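Local coordinates for protein beta-agarase AgaA (Microbulbifer thermotolerans, PDB 3WZ1) that hydrolyses the beta-1,4-galactosidic linkages of agarose in the endo mode, releasing neoagarotetraose as its main product, here represented by its catalytic domain, at residues H154-P167 and D215-L228. Residues are numbered along the deposited sequence; the frame is centred on the assembly and turned at random.
Sequences HHVFIRDPFQDYQP and DIIDPNGFTGGTGL. With NA (sodium ion), chain C.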
loop_
_atom_site.group_PDB
_atom_site.type_symbol
_atom_site.label_atom_id
_atom_site.label_comp_id
_atom_site.label_asym_id
_atom_site.label_seq_id
_atom_site.Cartn_x
_atom_site.Cartn_y
_atom_site.Cartn_z
ATOM N N HIS A 154 2.085 -5.818 8.834
ATOM C CA HIS A 154 1.844 -4.586 9.578
ATOM C C HIS A 154 3.068 -4.365 10.437
ATOM O O HIS A 154 3.841 -5.303 10.641
ATOM C CB HIS A 154 0.583 -4.677 10.453
ATOM C CG HIS A 154 0.783 -5.441 11.727
ATOM N ND1 HIS A 154 0.601 -6.802 11.813
ATOM C CD2 HIS A 154 1.176 -5.035 12.959
ATOM C CE1 HIS A 154 0.850 -7.201 13.044
ATOM N NE2 HIS A 154 1.210 -6.151 13.758
ATOM N N HIS A 155 3.266 -3.138 10.896
ATOM C CA HIS A 155 4.388 -2.848 11.804
ATOM C C HIS A 155 3.931 -2.059 13.001
ATOM O O HIS A 155 3.022 -1.233 12.912
ATOM C CB HIS A 155 5.461 -2.037 11.096
ATOM C CG HIS A 155 6.139 -2.753 9.972
ATOM N ND1 HIS A 155 7.448 -3.190 10.051
ATOM C CD2 HIS A 155 5.702 -3.097 8.736
ATOM C CE1 HIS A 155 7.781 -3.778 8.916
ATOM N NE2 HIS A 155 6.740 -3.734 8.098
ATOM N N VAL A 156 4.606 -2.284 14.123
ATOM C CA VAL A 156 4.528 -1.358 15.236
ATOM C C VAL A 156 5.961 -0.989 15.578
ATOM O O VAL A 156 6.861 -1.841 15.516
ATOM C CB VAL A 156 3.747 -1.914 16.441
ATOM C CG1 VAL A 156 2.269 -2.075 16.097
ATOM C CG2 VAL A 156 4.323 -3.235 16.925
ATOM N N PHE A 157 6.160 0.286 15.881
ATOM C CA PHE A 157 7.492 0.838 16.134
ATOM C C PHE A 157 7.579 1.518 17.485
ATOM O O PHE A 157 6.589 2.026 18.023
ATOM C CB PHE A 157 7.843 1.915 15.104
ATOM C CG PHE A 157 7.762 1.466 13.666
ATOM C CD1 PHE A 157 8.862 0.899 13.032
ATOM C CD2 PHE A 157 6.604 1.659 12.920
ATOM C CE1 PHE A 157 8.788 0.489 11.704
ATOM C CE2 PHE A 157 6.537 1.254 11.609
ATOM C CZ PHE A 157 7.621 0.670 10.996
ATOM N N ILE A 158 8.801 1.555 18.012
ATOM C CA ILE A 158 9.191 2.573 18.973
ATOM C C ILE A 158 10.182 3.440 18.206
ATOM O O ILE A 158 11.082 2.912 17.552
ATOM C CB ILE A 158 9.829 1.976 20.240
ATOM C CG1 ILE A 158 8.783 1.207 21.064
ATOM C CG2 ILE A 158 10.464 3.091 21.077
ATOM C CD1 ILE A 158 9.372 0.246 22.084
ATOM N N ARG A 159 9.993 4.757 18.231
ATOM C CA ARG A 159 10.803 5.648 17.398
ATOM C C ARG A 159 12.232 5.821 17.936
ATOM O O ARG A 159 13.181 5.866 17.161
ATOM C CB ARG A 159 10.153 7.026 17.233
ATOM C CG ARG A 159 8.750 7.044 16.599
ATOM C CD ARG A 159 8.597 6.175 15.353
ATOM N NE ARG A 159 9.592 6.481 14.334
ATOM C CZ ARG A 159 9.722 5.846 13.171
ATOM N NH1 ARG A 159 8.900 4.852 12.811
ATOM N NH2 ARG A 159 10.695 6.213 12.353
ATOM N N ASP A 160 12.376 5.908 19.255
ATOM C CA ASP A 160 13.672 6.228 19.868
ATOM C C ASP A 160 13.770 5.594 21.265
ATOM O O ASP A 160 13.005 5.962 22.150
ATOM C CB ASP A 160 13.819 7.753 19.952
ATOM C CG ASP A 160 15.171 8.197 20.488
ATOM O OD1 ASP A 160 16.072 7.363 20.614
ATOM O OD2 ASP A 160 15.327 9.403 20.767
ATOM N N PRO A 161 14.678 4.617 21.465
ATOM C CA PRO A 161 15.559 3.972 20.486
ATOM C C PRO A 161 14.701 3.195 19.503
ATOM O O PRO A 161 13.724 2.579 19.916
ATOM C CB PRO A 161 16.404 2.998 21.325
ATOM C CG PRO A 161 16.144 3.345 22.753
ATOM C CD PRO A 161 14.796 3.991 22.797
ATOM N N PHE A 162 15.076 3.226 18.233
ATOM C CA PHE A 162 14.279 2.612 17.178
ATOM C C PHE A 162 14.145 1.091 17.300
ATOM O O PHE A 162 15.141 0.363 17.395
ATOM C CB PHE A 162 14.847 2.956 15.817
ATOM C CG PHE A 162 14.016 2.436 14.673
ATOM C CD1 PHE A 162 12.828 3.057 14.339
ATOM C CD2 PHE A 162 14.425 1.331 13.944
ATOM C CE1 PHE A 162 12.057 2.584 13.285
ATOM C CE2 PHE A 162 13.661 0.848 12.892
ATOM C CZ PHE A 162 12.474 1.481 12.564
ATOM N N GLN A 163 12.894 0.618 17.275
ATOM C CA GLN A 163 12.591 -0.798 17.249
ATOM C C GLN A 163 11.425 -1.002 16.285
ATOM O O GLN A 163 10.549 -0.155 16.203
ATOM C CB GLN A 163 12.189 -1.297 18.629
ATOM C CG GLN A 163 13.313 -1.304 19.666
ATOM C CD GLN A 163 12.904 -2.027 20.926
ATOM O OE1 GLN A 163 12.529 -1.401 21.906
ATOM N NE2 GLN A 163 12.923 -3.358 20.889
ATOM N N ASP A 164 11.428 -2.129 15.592
ATOM C CA ASP A 164 10.451 -2.408 14.522
ATOM C C ASP A 164 9.999 -3.845 14.666
ATOM O O ASP A 164 10.831 -4.757 14.612
ATOM C CB ASP A 164 11.147 -2.203 13.175
ATOM C CG ASP A 164 10.294 -2.584 11.976
ATOM O OD1 ASP A 164 9.113 -2.929 12.147
ATOM O OD2 ASP A 164 10.830 -2.509 10.847
ATOM N N TYR A 165 8.699 -4.060 14.876
ATOM C CA TYR A 165 8.121 -5.395 14.851
ATOM C C TYR A 165 7.157 -5.530 13.676
ATOM O O TYR A 165 6.337 -4.626 13.435
ATOM C CB TYR A 165 7.318 -5.686 16.127
ATOM C CG TYR A 165 6.486 -6.939 15.988
ATOM C CD1 TYR A 165 7.035 -8.202 16.200
ATOM C CD2 TYR A 165 5.146 -6.873 15.592
ATOM C CE1 TYR A 165 6.286 -9.364 16.029
ATOM C CE2 TYR A 165 4.389 -8.020 15.436
ATOM C CZ TYR A 165 4.961 -9.269 15.640
ATOM O OH TYR A 165 4.209 -10.406 15.460
ATOM N N GLN A 166 7.255 -6.645 12.952
ATOM C CA GLN A 166 6.182 -7.143 12.074
ATOM C C GLN A 166 6.082 -8.651 12.215
ATOM O O GLN A 166 7.071 -9.303 12.615
ATOM C CB GLN A 166 6.462 -6.808 10.607
ATOM C CG GLN A 166 7.730 -7.471 10.034
ATOM C CD GLN A 166 7.858 -7.314 8.538
ATOM O OE1 GLN A 166 6.876 -7.410 7.802
ATOM N NE2 GLN A 166 9.079 -7.103 8.067
ATOM N N PRO A 167 4.935 -9.235 11.841
ATOM C CA PRO A 167 4.899 -10.706 11.803
ATOM C C PRO A 167 5.876 -11.222 10.775
ATOM O O PRO A 167 6.092 -10.566 9.759
ATOM C CB PRO A 167 3.454 -11.020 11.390
ATOM C CG PRO A 167 2.682 -9.792 11.746
ATOM C CD PRO A 167 3.618 -8.646 11.517
ATOM N N ASP A 215 -0.526 -11.634 20.628
ATOM C CA ASP A 215 0.683 -12.428 20.410
ATOM C C ASP A 215 1.244 -12.265 19.005
ATOM O O ASP A 215 2.440 -12.449 18.798
ATOM C CB ASP A 215 0.435 -13.912 20.687
ATOM C CG ASP A 215 0.226 -14.207 22.148
ATOM O OD1 ASP A 215 0.446 -13.298 22.986
ATOM O OD2 ASP A 215 -0.154 -15.363 22.462
ATOM N N ILE A 216 0.387 -11.942 18.034
ATOM C CA ILE A 216 0.859 -11.690 16.666
ATOM C C ILE A 216 0.808 -10.199 16.287
ATOM O O ILE A 216 1.622 -9.733 15.487
ATOM C CB ILE A 216 0.127 -12.569 15.623
ATOM C CG1 ILE A 216 0.813 -12.475 14.251
ATOM C CG2 ILE A 216 -1.354 -12.208 15.532
ATOM C CD1 ILE A 216 0.325 -13.475 13.223
ATOM N N ILE A 217 -0.119 -9.447 16.873
ATOM C CA ILE A 217 -0.219 -8.016 16.560
ATOM C C ILE A 217 0.919 -7.227 17.204
ATOM O O ILE A 217 1.503 -6.367 16.585
ATOM C CB ILE A 217 -1.598 -7.446 16.983
ATOM C CG1 ILE A 217 -2.713 -8.031 16.105
ATOM C CG2 ILE A 217 -1.618 -5.913 16.962
ATOM C CD1 ILE A 217 -2.893 -7.386 14.736
ATOM N N ASP A 218 1.216 -7.508 18.469
ATOM C CA ASP A 218 2.206 -6.717 19.211
ATOM C C ASP A 218 2.741 -7.490 20.414
ATOM O O ASP A 218 2.541 -7.064 21.567
ATOM C CB ASP A 218 1.580 -5.400 19.672
ATOM C CG ASP A 218 2.551 -4.501 20.417
ATOM O OD1 ASP A 218 3.779 -4.560 20.144
ATOM O OD2 ASP A 218 2.067 -3.700 21.259
ATOM N N PRO A 219 3.434 -8.603 20.144
ATOM C CA PRO A 219 3.885 -9.423 21.273
ATOM C C PRO A 219 4.921 -8.719 22.148
ATOM O O PRO A 219 5.022 -9.051 23.336
ATOM C CB PRO A 219 4.457 -10.672 20.600
ATOM C CG PRO A 219 4.895 -10.201 19.245
ATOM C CD PRO A 219 3.851 -9.177 18.850
ATOM N N ASN A 220 5.660 -7.757 21.601
ATOM C CA ASN A 220 6.683 -7.025 22.372
ATOM C C ASN A 220 6.159 -5.815 23.162
ATOM O O ASN A 220 6.908 -5.154 23.883
ATOM C CB ASN A 220 7.827 -6.605 21.446
ATOM C CG ASN A 220 8.465 -7.791 20.738
ATOM O OD1 ASN A 220 8.631 -8.866 21.318
ATOM N ND2 ASN A 220 8.823 -7.604 19.486
ATOM N N GLY A 221 4.868 -5.507 23.029
ATOM C CA GLY A 221 4.266 -4.445 23.818
ATOM C C GLY A 221 4.617 -3.046 23.380
ATOM O O GLY A 221 4.501 -2.110 24.166
ATOM N N PHE A 222 5.015 -2.874 22.112
ATOM C CA PHE A 222 5.377 -1.558 21.605
ATOM C C PHE A 222 4.230 -0.547 21.600
ATOM O O PHE A 222 4.475 0.664 21.626
ATOM C CB PHE A 222 5.956 -1.637 20.181
ATOM C CG PHE A 222 7.258 -2.397 20.054
ATOM C CD1 PHE A 222 8.015 -2.763 21.152
ATOM C CD2 PHE A 222 7.738 -2.704 18.786
ATOM C CE1 PHE A 222 9.217 -3.445 20.987
ATOM C CE2 PHE A 222 8.931 -3.381 18.612
ATOM C CZ PHE A 222 9.670 -3.758 19.716
ATOM N N THR A 223 2.988 -1.032 21.533
ATOM C CA THR A 223 1.825 -0.166 21.587
ATOM C C THR A 223 1.282 0.043 23.009
ATOM O O THR A 223 0.264 0.692 23.175
ATOM C CB THR A 223 0.665 -0.696 20.716
ATOM O OG1 THR A 223 0.065 -1.843 21.318
ATOM C CG2 THR A 223 1.154 -1.035 19.295
ATOM N N GLY A 224 1.957 -0.482 24.030
ATOM C CA GLY A 224 1.519 -0.228 25.403
ATOM C C GLY A 224 0.114 -0.744 25.665
ATOM O O GLY A 224 -0.649 -0.113 26.403
ATOM N N GLY A 225 -0.250 -1.866 25.045
ATOM C CA GLY A 225 -1.566 -2.486 25.243
ATOM C C GLY A 225 -2.733 -1.897 24.457
ATOM O O GLY A 225 -3.890 -2.265 24.688
ATOM N N THR A 226 -2.440 -0.991 23.528
ATOM C CA THR A 226 -3.481 -0.312 22.754
ATOM C C THR A 226 -3.735 -0.918 21.372
ATOM O O THR A 226 -4.796 -0.654 20.785
ATOM C CB THR A 226 -3.171 1.183 22.576
ATOM O OG1 THR A 226 -1.982 1.351 21.785
ATOM C CG2 THR A 226 -2.958 1.885 23.917
ATOM N N GLY A 227 -2.788 -1.704 20.864
ATOM C CA GLY A 227 -2.917 -2.311 19.535
ATOM C C GLY A 227 -2.863 -1.311 18.398
ATOM O O GLY A 227 -2.393 -0.183 18.547
ATOM N N LEU A 228 -3.377 -1.736 17.245
ATOM C CA LEU A 228 -3.409 -0.888 16.046
ATOM C C LEU A 228 -4.646 -0.022 16.123
ATOM O O LEU A 228 -5.719 -0.396 15.661
ATOM C CB LEU A 228 -3.414 -1.755 14.800
ATOM C CG LEU A 228 -2.176 -2.616 14.618
ATOM C CD1 LEU A 228 -2.395 -3.636 13.519
ATOM C CD2 LEU A 228 -0.968 -1.734 14.334
HETATM NA NA NA C . -2.322 1.960 19.524
HETATM O O HOH W 1 -2.681 4.234 20.755
#
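His154 and Tyr165, on neighbouring strands of a beta hairpin, hold two successive carbonyls at the end of helix 214-217, where the helix leaves its last acceptors without their usual N-H partners. The imidazole NE2 of His154 donates to Ile217 O at 2.9 Å, nearly straight (165°), in the ring plane and onto a carbonyl lone pair; Leu228 CD1 lies over a face of this ring. The Tyr165 hydroxyl donates to Ile216 O at 2.7 Å, tilted from the carbonyl plane. With CG anti to the backbone N (chi1 168°), the phenol extends to the helix end, and Pro219 CD sits over one face, 3.7 Å from the ring centroid in a CH-pi contact. A phenylalanine in place of Tyr165 would probably leave Ile216 O without its hydroxyl donor. The flat, apolar Phe222 ring suits the hairpin surface, meeting Ile158 CD1, Tyr165 CB and the Gln163 amide, with Val156 O at its edge; branched Val156 sets CG1 against Thr223 CG2 and Leu228 CD2, and CG2 near Phe222 CD2.

Within 215-228, the Asp218 carboxylate ties the turns after the helix: OD1 accepts from Phe222 N on its syn lone pair, and OD2 takes Thr223 OG1 and, at 2.8 Å, Thr223 N. Thr223 OG1 in turn receives Gly227 N. Thr226 OG1 donates to Thr223 O and binds sodium, joined by Gly227 O, Glu128, Ser229 and water. Thus a beta hairpin packs against a helix end and the loop leading to a sodium site within the GH16 beta-jelly roll, beside the strand bearing the predicted nucleophile Glu129.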